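Local structure of uronate dehydrogenase (Agrobacterium tumefaciens, 3RFX) at residues 24-29 with 188-193; 93-98 with 154-159; 201-206 with 217-222. The protein uses NAD to oxidise uronic acids such as galacturonate and glucuronate, probably to the corresponding aldarolactones, on a Rossmann-type fold. The protein carries 1 engineered substitution. All coordinates share one frame; numbering follows the deposited sequence.

Contact 1: 24-29 with 188-193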
loop_
_atom_site.group_PDB
_atom_site.type_symbol
_atom_site.label_atom_id
_atom_site.label_comp_id
_atom_site.label_asym_id
_atom_site.label_seq_id
_atom_site.Cartn_x
_atom_site.Cartn_y
_atom_site.Cartn_z
ATOM N N ALA A 24 -23.077 -6.874 34.599
ATOM C CA ALA A 24 -23.898 -6.306 35.665
ATOM C C ALA A 24 -23.306 -5.031 36.283
ATOM O O ALA A 24 -24.023 -4.055 36.487
ATOM C CB ALA A 24 -24.180 -7.354 36.745
ATOM N N PRO A 25 -21.996 -5.031 36.578
ATOM C CA PRO A 25 -21.360 -3.851 37.181
ATOM C C PRO A 25 -21.334 -2.604 36.287
ATOM O O PRO A 25 -20.982 -1.531 36.772
ATOM C CB PRO A 25 -19.924 -4.323 37.437
ATOM C CG PRO A 25 -20.013 -5.809 37.489
ATOM C CD PRO A 25 -21.067 -6.169 36.497
ATOM N N MET A 26 -21.694 -2.736 35.015
ATOM C CA MET A 26 -21.604 -1.609 34.091
ATOM C C MET A 26 -22.790 -0.653 34.147
ATOM O O MET A 26 -22.708 0.464 33.642
ATOM C CB MET A 26 -21.446 -2.100 32.655
ATOM C CG MET A 26 -20.099 -2.730 32.353
ATOM S SD MET A 26 -19.925 -2.897 30.568
ATOM C CE MET A 26 -19.807 -1.169 30.078
ATOM N N ALA A 27 -23.896 -1.092 34.736
ATOM C CA ALA A 27 -25.104 -0.277 34.745
ATOM C C ALA A 27 -25.923 -0.489 36.010
ATOM O O ALA A 27 -25.878 -1.557 36.618
ATOM C CB ALA A 27 -25.944 -0.571 33.521
ATOM N N GLU A 28 -26.670 0.535 36.406
ATOM C CA GLU A 28 -27.546 0.419 37.562
ATOM C C GLU A 28 -28.599 -0.648 37.300
ATOM O O GLU A 28 -28.927 -1.446 38.182
ATOM C CB GLU A 28 -28.196 1.771 37.881
ATOM C CG GLU A 28 -27.187 2.821 38.327
ATOM C CD GLU A 28 -27.818 4.174 38.629
ATOM O OE1 GLU A 28 -28.958 4.427 38.182
ATOM O OE2 GLU A 28 -27.160 4.990 39.313
ATOM N N ILE A 29 -29.112 -0.666 36.074
ATOM C CA ILE A 29 -30.101 -1.647 35.660
ATOM C C ILE A 29 -29.669 -2.383 34.396
ATOM O O ILE A 29 -29.275 -1.766 33.409
ATOM C CB ILE A 29 -31.448 -0.982 35.374
ATOM C CG1 ILE A 29 -31.981 -0.306 36.640
ATOM C CG2 ILE A 29 -32.445 -2.004 34.827
ATOM C CD1 ILE A 29 -33.048 0.733 36.358
ATOM N N LEU A 188 -13.315 -5.468 26.246
ATOM C CA LEU A 188 -13.573 -4.740 25.000
ATOM C C LEU A 188 -14.864 -3.935 25.124
ATOM O O LEU A 188 -14.930 -2.761 24.738
ATOM C CB LEU A 188 -13.667 -5.700 23.803
ATOM C CG LEU A 188 -14.157 -5.042 22.507
ATOM C CD1 LEU A 188 -13.175 -3.960 22.043
ATOM C CD2 LEU A 188 -14.404 -6.074 21.407
ATOM N N ILE A 189 -15.901 -4.572 25.660
ATOM C CA ILE A 189 -17.184 -3.898 25.850
ATOM C C ILE A 189 -17.031 -2.675 26.762
ATOM O O ILE A 189 -17.586 -1.614 26.478
ATOM C CB ILE A 189 -18.267 -4.869 26.376
ATOM C CG1 ILE A 189 -18.666 -5.852 25.267
ATOM C CG2 ILE A 189 -19.494 -4.103 26.876
ATOM C CD1 ILE A 189 -19.474 -7.031 25.755
ATOM N N GLU A 190 -16.254 -2.810 27.832
ATOM C CA GLU A 190 -15.994 -1.677 28.724
ATOM C C GLU A 190 -15.269 -0.535 27.997
ATOM O O GLU A 190 -15.598 0.644 28.173
ATOM C CB GLU A 190 -15.219 -2.134 29.965
ATOM C CG GLU A 190 -16.031 -3.135 30.797
ATOM C CD GLU A 190 -15.221 -3.838 31.870
ATOM O OE1 GLU A 190 -13.972 -3.862 31.772
ATOM O OE2 GLU A 190 -15.843 -4.387 32.806
ATOM N N ALA A 191 -14.302 -0.894 27.163
ATOM C CA ALA A 191 -13.546 0.086 26.393
ATOM C C ALA A 191 -14.430 0.787 25.370
ATOM O O ALA A 191 -14.288 1.989 25.143
ATOM C CB ALA A 191 -12.344 -0.580 25.703
ATOM N N VAL A 192 -15.349 0.046 24.760
ATOM C CA VAL A 192 -16.227 0.631 23.751
ATOM C C VAL A 192 -17.164 1.675 24.372
ATOM O O VAL A 192 -17.366 2.761 23.809
ATOM C CB VAL A 192 -17.052 -0.448 23.013
ATOM C CG1 VAL A 192 -18.211 0.198 22.232
ATOM C CG2 VAL A 192 -16.152 -1.261 22.090
ATOM N N PHE A 193 -17.731 1.356 25.533
ATOM C CA PHE A 193 -18.635 2.305 26.192
ATOM C C PHE A 193 -17.942 3.500 26.858
ATOM O O PHE A 193 -18.554 4.557 27.011
ATOM C CB PHE A 193 -19.591 1.600 27.168
ATOM C CG PHE A 193 -20.653 0.791 26.481
ATOM C CD1 PHE A 193 -21.569 1.404 25.638
ATOM C CD2 PHE A 193 -20.735 -0.578 26.666
ATOM C CE1 PHE A 193 -22.541 0.667 24.988
ATOM C CE2 PHE A 193 -21.712 -1.320 26.024
ATOM C CZ PHE A 193 -22.611 -0.697 25.183
#
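In the Rossmann-type core of the enzyme, Met26 in the loop that leads from helix 14-22 to strand 30-34 reaches across to Ile189, Glu190 and Phe193 on helix 182-194. Met26 ends the short 3-10 turn 24-26 and is the one residue of its segment to make the contact, supplying 90 of the 150 Å² buried between the two. Its CG stands anti to the carbonyl carbon (chi1 -70°), and the thioether then bends at chi3 (68°), which carries the methyl over to Phe193. The sulfur is shared by two neighbours: Met26 SD lies 3.9 Å from Ile189 CG2, the branch methyl, and 3.9 Å from Glu190 CG, so the glutamate takes part through its aliphatic stem. Met26 CE meets the Phe193 ring obliquely, 3.6 Å from Phe193 CD2, and is also 4.0 Å from Phe193 CB. The methionine runs at about a right angle to both Ile189 and Phe193. Phe193 also rests on Met3, Leu6 and Val107, which places the contact along one side of the parallel sheet. With Met26 buried and all its contacts here apolar, this meeting of loop and helix rests on van der Waals contact, and the bent, polarisable thioether can follow the uneven surface between a branched aliphatic group and a ring without demanding strict directionality.

Contact 2: 93-98 with 154-159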
loop_
_atom_site.group_PDB
_atom_site.type_symbol
_atom_site.label_atom_id
_atom_site.label_comp_id
_atom_site.label_asym_id
_atom_site.label_seq_id
_atom_site.Cartn_x
_atom_site.Cartn_y
_atom_site.Cartn_z
ATOM N N ASN A 93 -34.880 -3.240 12.504
ATOM C CA ASN A 93 -35.698 -2.829 13.645
ATOM C C ASN A 93 -34.874 -2.306 14.817
ATOM O O ASN A 93 -35.260 -1.341 15.482
ATOM C CB ASN A 93 -36.603 -3.984 14.107
ATOM C CG ASN A 93 -37.669 -4.322 13.089
ATOM O OD1 ASN A 93 -37.998 -3.500 12.229
ATOM N ND2 ASN A 93 -38.220 -5.538 13.174
ATOM N N LEU A 94 -33.743 -2.945 15.088
ATOM C CA LEU A 94 -32.901 -2.488 16.181
ATOM C C LEU A 94 -32.364 -1.080 15.905
ATOM O O LEU A 94 -32.353 -0.238 16.802
ATOM C CB LEU A 94 -31.721 -3.437 16.413
ATOM C CG LEU A 94 -30.868 -3.091 17.635
ATOM C CD1 LEU A 94 -31.580 -3.524 18.911
ATOM C CD2 LEU A 94 -29.489 -3.753 17.538
ATOM N N TYR A 95 -31.905 -0.834 14.677
ATOM C CA TYR A 95 -31.315 0.474 14.346
ATOM C C TYR A 95 -32.364 1.593 14.322
ATOM O O TYR A 95 -32.120 2.704 14.813
ATOM C CB TYR A 95 -30.433 0.417 13.073
ATOM C CG TYR A 95 -29.036 -0.001 13.479
ATOM C CD1 TYR A 95 -28.043 0.944 13.698
ATOM C CD2 TYR A 95 -28.749 -1.337 13.768
ATOM C CE1 TYR A 95 -26.775 0.572 14.138
ATOM C CE2 TYR A 95 -27.490 -1.722 14.209
ATOM C CZ TYR A 95 -26.509 -0.769 14.395
ATOM O OH TYR A 95 -25.267 -1.151 14.840
ATOM N N GLU A 96 -33.537 1.280 13.787
ATOM C CA GLU A 96 -34.658 2.213 13.828
ATOM C C GLU A 96 -35.071 2.543 15.265
ATOM O O GLU A 96 -35.358 3.704 15.597
ATOM C CB GLU A 96 -35.833 1.677 13.009
ATOM C CG GLU A 96 -35.715 2.009 11.539
ATOM C CD GLU A 96 -35.563 3.506 11.311
ATOM O OE1 GLU A 96 -36.559 4.233 11.487
ATOM O OE2 GLU A 96 -34.445 3.966 10.985
ATOM N N ALA A 97 -35.081 1.532 16.129
ATOM C CA ALA A 97 -35.457 1.741 17.518
ATOM C C ALA A 97 -34.432 2.609 18.236
ATOM O O ALA A 97 -34.783 3.502 19.014
ATOM C CB ALA A 97 -35.628 0.418 18.227
ATOM N N ALA A 98 -33.157 2.353 17.976
ATOM C CA ALA A 98 -32.108 3.160 18.575
ATOM C C ALA A 98 -32.226 4.601 18.083
ATOM O O ALA A 98 -32.051 5.546 18.848
ATOM C CB ALA A 98 -30.726 2.585 18.238
ATOM N N PHE A 154 -26.636 9.464 10.423
ATOM C CA PHE A 154 -27.240 9.946 11.668
ATOM C C PHE A 154 -26.249 10.070 12.820
ATOM O O PHE A 154 -26.571 10.639 13.864
ATOM C CB PHE A 154 -28.376 9.013 12.107
ATOM C CG PHE A 154 -29.464 8.871 11.094
ATOM C CD1 PHE A 154 -30.316 9.931 10.822
ATOM C CD2 PHE A 154 -29.644 7.673 10.414
ATOM C CE1 PHE A 154 -31.324 9.796 9.889
ATOM C CE2 PHE A 154 -30.643 7.532 9.483
ATOM C CZ PHE A 154 -31.491 8.593 9.217
ATOM N N GLY A 155 -25.048 9.525 12.648
ATOM C CA GLY A 155 -24.055 9.575 13.704
ATOM C C GLY A 155 -24.179 8.474 14.751
ATOM O O GLY A 155 -23.502 8.502 15.780
ATOM N N GLN A 156 -25.056 7.508 14.506
ATOM C CA GLN A 156 -25.181 6.353 15.402
ATOM C C GLN A 156 -23.835 5.611 15.466
ATOM O O GLN A 156 -23.283 5.257 14.428
ATOM C CB GLN A 156 -26.273 5.415 14.878
ATOM C CG GLN A 156 -26.325 4.037 15.564
ATOM C CD GLN A 156 -26.842 4.103 16.987
ATOM O OE1 GLN A 156 -27.971 4.539 17.218
ATOM N NE2 GLN A 156 -26.023 3.667 17.950
ATOM N N GLU A 157 -23.309 5.387 16.667
ATOM C CA GLU A 157 -22.015 4.719 16.822
ATOM C C GLU A 157 -22.165 3.239 17.176
ATOM O O GLU A 157 -22.994 2.867 18.013
ATOM C CB GLU A 157 -21.164 5.423 17.883
ATOM C CG GLU A 157 -20.835 6.881 17.534
ATOM C CD GLU A 157 -19.918 7.528 18.559
ATOM O OE1 GLU A 157 -20.383 7.801 19.682
ATOM O OE2 GLU A 157 -18.729 7.739 18.252
ATOM N N THR A 158 -21.342 2.409 16.541
ATOM C CA THR A 158 -21.423 0.953 16.695
ATOM C C THR A 158 -20.009 0.379 16.636
ATOM O O THR A 158 -19.221 0.764 15.771
ATOM C CB THR A 158 -22.222 0.309 15.526
ATOM O OG1 THR A 158 -23.554 0.844 15.462
ATOM C CG2 THR A 158 -22.281 -1.229 15.661
ATOM N N ALA A 159 -19.684 -0.529 17.545
ATOM C CA ALA A 159 -18.472 -1.341 17.398
ATOM C C ALA A 159 -18.859 -2.617 16.660
ATOM O O ALA A 159 -19.696 -3.374 17.142
ATOM C CB ALA A 159 -17.884 -1.687 18.767
HETATM O O HOH W 1 -29.615 4.251 14.939
#
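The Tyr95 ring meets Thr158 at its edge, with Thr158 OG1 in the ring plane, while Gln156 CG approaches the ring obliquely, 3.8 Å from Tyr95 CE1. The Gln156 amide is turned almost perpendicular to the tyrosine ring, the two planes lying 85° apart, and the ring of Tyr150 from helix 135-154 meets Tyr95 with its plane inclined, neither stacked nor perpendicular. Tyr95 OH donates to Thr158 OG1 over 2.7 Å; the two side chains come from opposite directions, and Tyr95 OH also sits tightly beside the threonine methyl, 3.1 Å from Thr158 CG2. Thr158 opens strand 158-163 of the parallel sheet and Tyr95 lies on helix 80-100, so the bond ties a covering helix of the Rossmann-type fold to a strand beneath it. Between helix 135-154 and that strand the chain turns at Gly155, whose positive phi suits a residue without a side chain. Next along, a bend at chi2 (71°) turns the Gln156 amide toward the carbonyl of the next residue. The main partner of Gln156 NE2 is Pro104 O; the second is Glu157 O, 3.1 Å from Gln156 NE2 with an N-H...O angle of 157°, the donor coming from above the carbonyl plane. The other end of the amide faces the helix, where Gln156 OE1 lies 3.5 Å from Ala98 CB. One water donates to Gln156 OE1 at 2.8 Å and to Tyr95 O at 2.9 Å.

Contact 3: 201-206 with 217-222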
loop_
_atom_site.group_PDB
_atom_site.type_symbol
_atom_site.label_atom_id
_atom_site.label_comp_id
_atom_site.label_asym_id
_atom_site.label_seq_id
_atom_site.Cartn_x
_atom_site.Cartn_y
_atom_site.Cartn_z
ATOM N N PRO A 201 -16.164 1.432 14.004
ATOM C CA PRO A 201 -14.989 0.630 13.644
ATOM C C PRO A 201 -15.254 -0.883 13.557
ATOM O O PRO A 201 -16.069 -1.409 14.308
ATOM C CB PRO A 201 -14.037 0.903 14.802
ATOM C CG PRO A 201 -14.952 1.092 15.977
ATOM C CD PRO A 201 -16.116 1.882 15.408
ATOM N N VAL A 202 -14.559 -1.553 12.640
ATOM C CA VAL A 202 -14.439 -3.006 12.659
ATOM C C VAL A 202 -13.452 -3.389 13.753
ATOM O O VAL A 202 -12.351 -2.844 13.834
ATOM C CB VAL A 202 -13.924 -3.547 11.303
ATOM C CG1 VAL A 202 -13.584 -5.037 11.407
ATOM C CG2 VAL A 202 -14.945 -3.287 10.193
ATOM N N VAL A 203 -13.854 -4.323 14.606
ATOM C CA VAL A 203 -12.999 -4.817 15.677
ATOM C C VAL A 203 -12.863 -6.321 15.503
ATOM O O VAL A 203 -13.867 -7.022 15.402
ATOM C CB VAL A 203 -13.635 -4.559 17.054
ATOM C CG1 VAL A 203 -12.735 -5.082 18.167
ATOM C CG2 VAL A 203 -13.953 -3.054 17.240
ATOM N N TRP A 204 -11.633 -6.821 15.462
ATOM C CA TRP A 204 -11.448 -8.271 15.382
ATOM C C TRP A 204 -11.615 -8.845 16.775
ATOM O O TRP A 204 -10.864 -8.498 17.686
ATOM C CB TRP A 204 -10.071 -8.608 14.823
ATOM C CG TRP A 204 -9.892 -8.183 13.392
ATOM C CD1 TRP A 204 -9.158 -7.130 12.940
ATOM C CD2 TRP A 204 -10.460 -8.808 12.232
ATOM N NE1 TRP A 204 -9.226 -7.058 11.562
ATOM C CE2 TRP A 204 -10.014 -8.083 11.106
ATOM C CE3 TRP A 204 -11.289 -9.926 12.037
ATOM C CZ2 TRP A 204 -10.369 -8.430 9.801
ATOM C CZ3 TRP A 204 -11.648 -10.268 10.742
ATOM C CH2 TRP A 204 -11.184 -9.522 9.637
ATOM N N GLY A 205 -12.598 -9.724 16.944
ATOM C CA GLY A 205 -12.893 -10.266 18.255
ATOM C C GLY A 205 -12.063 -11.497 18.571
ATOM O O GLY A 205 -12.527 -12.617 18.384
ATOM N N ALA A 206 -10.839 -11.278 19.041
ATOM C CA ALA A 206 -9.942 -12.358 19.447
ATOM C C ALA A 206 -9.067 -11.905 20.603
ATOM O O ALA A 206 -8.766 -10.717 20.728
ATOM C CB ALA A 206 -9.070 -12.777 18.276
ATOM N N SER A 217 -4.487 -3.123 14.911
ATOM C CA SER A 217 -3.620 -1.988 15.252
ATOM C C SER A 217 -4.288 -0.627 15.006
ATOM O O SER A 217 -3.981 0.351 15.695
ATOM C CB SER A 217 -2.278 -2.062 14.518
ATOM O OG SER A 217 -2.463 -1.945 13.123
ATOM N N HIS A 218 -5.192 -0.560 14.032
ATOM C CA HIS A 218 -5.824 0.721 13.685
ATOM C C HIS A 218 -6.854 1.170 14.726
ATOM O O HIS A 218 -7.296 2.328 14.733
ATOM C CB HIS A 218 -6.426 0.672 12.277
ATOM C CG HIS A 218 -5.392 0.669 11.192
ATOM N ND1 HIS A 218 -5.041 1.803 10.493
ATOM C CD2 HIS A 218 -4.608 -0.324 10.712
ATOM C CE1 HIS A 218 -4.099 1.506 9.615
ATOM N NE2 HIS A 218 -3.817 0.220 9.730
ATOM N N LEU A 219 -7.199 0.252 15.619
ATOM C CA LEU A 219 -8.113 0.517 16.717
ATOM C C LEU A 219 -7.351 1.062 17.927
ATOM O O LEU A 219 -7.917 1.217 19.007
ATOM C CB LEU A 219 -8.827 -0.789 17.099
ATOM C CG LEU A 219 -10.087 -0.719 17.953
ATOM C CD1 LEU A 219 -11.235 -0.135 17.128
ATOM C CD2 LEU A 219 -10.446 -2.110 18.458
ATOM N N GLY A 220 -6.065 1.352 17.746
ATOM C CA GLY A 220 -5.222 1.787 18.845
ATOM C C GLY A 220 -5.833 2.892 19.693
ATOM O O GLY A 220 -5.702 2.885 20.918
ATOM N N PHE A 221 -6.509 3.838 19.050
ATOM C CA PHE A 221 -7.098 4.978 19.777
ATOM C C PHE A 221 -8.010 4.540 20.944
ATOM O O PHE A 221 -8.200 5.280 21.911
ATOM C CB PHE A 221 -7.884 5.880 18.809
ATOM C CG PHE A 221 -9.229 5.321 18.416
ATOM C CD1 PHE A 221 -10.368 5.656 19.132
ATOM C CD2 PHE A 221 -9.356 4.464 17.333
ATOM C CE1 PHE A 221 -11.606 5.144 18.785
ATOM C CE2 PHE A 221 -10.587 3.950 16.976
ATOM C CZ PHE A 221 -11.720 4.289 17.707
ATOM N N LEU A 222 -8.571 3.335 20.855
ATOM C CA LEU A 222 -9.533 2.871 21.854
ATOM C C LEU A 222 -8.857 2.457 23.166
ATOM O O LEU A 222 -9.487 2.440 24.229
ATOM C CB LEU A 222 -10.362 1.708 21.285
ATOM C CG LEU A 222 -11.601 1.277 22.067
ATOM C CD1 LEU A 222 -12.651 2.392 22.031
ATOM C CD2 LEU A 222 -12.180 -0.033 21.515
#
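Leu219 fills the tight part of this contact, fitting its forked end against Pro201 and Val203. Leu219 CD1 lies 3.8 Å from Pro201 CB and 4.0 Å from Val203 CG2, while the other methyl, Leu219 CD2, is 3.8 Å from Val203 CG1 and equally close to Val203 CG2. The leucine has CG anti to its amide nitrogen (chi1 -164°), which points both methyls at the strand, and it crosses Pro201 and Val203 at about right angles. Val203 belongs to strand 202-205, the outermost strand at this end of the sheet within the chain, bonded on one side to strand 158-163; the chain leaves it through an inverse gamma turn centred on Gly205 and comes back as the 3-10 segment 217-222. Two backbone bonds, Gly220 N to Ser217 O and Leu222 N to Leu219 O, shape that segment. Away from the leucine the fit is looser: Phe221 CZ comes no nearer than 4.9 Å, to Pro201 CG, and the exposed His218 has no contact with the strand. On this outer side Ser217 and His218 pack on Arg123 of a neighbouring subunit, and Phe221 packs on Gln120 of that same subunit.

The three contacts are spread around one parallel sheet, their centres 18 to 19 Å apart. Along the chain, both segments of contact 2 fall between the two segments of contact 1, and contact 3 follows after both. Strands 158-163 and 202-205, neighbours in the sheet, join contacts 2 and 3, where Thr158 O meets Pro201 CD. Helix 182-194 leads straight on to strand 202-205, and Leu188 and Ala191 on it pack against Val203 and Leu222 of contact 3, while Val192 packs on Ala159 of contact 2. This helix, half of contact 1, also touches contacts 2 and 3, so it packs the last strand and the segment after it against the Rossmann-type core, which holds NAD through an earlier part of the chain.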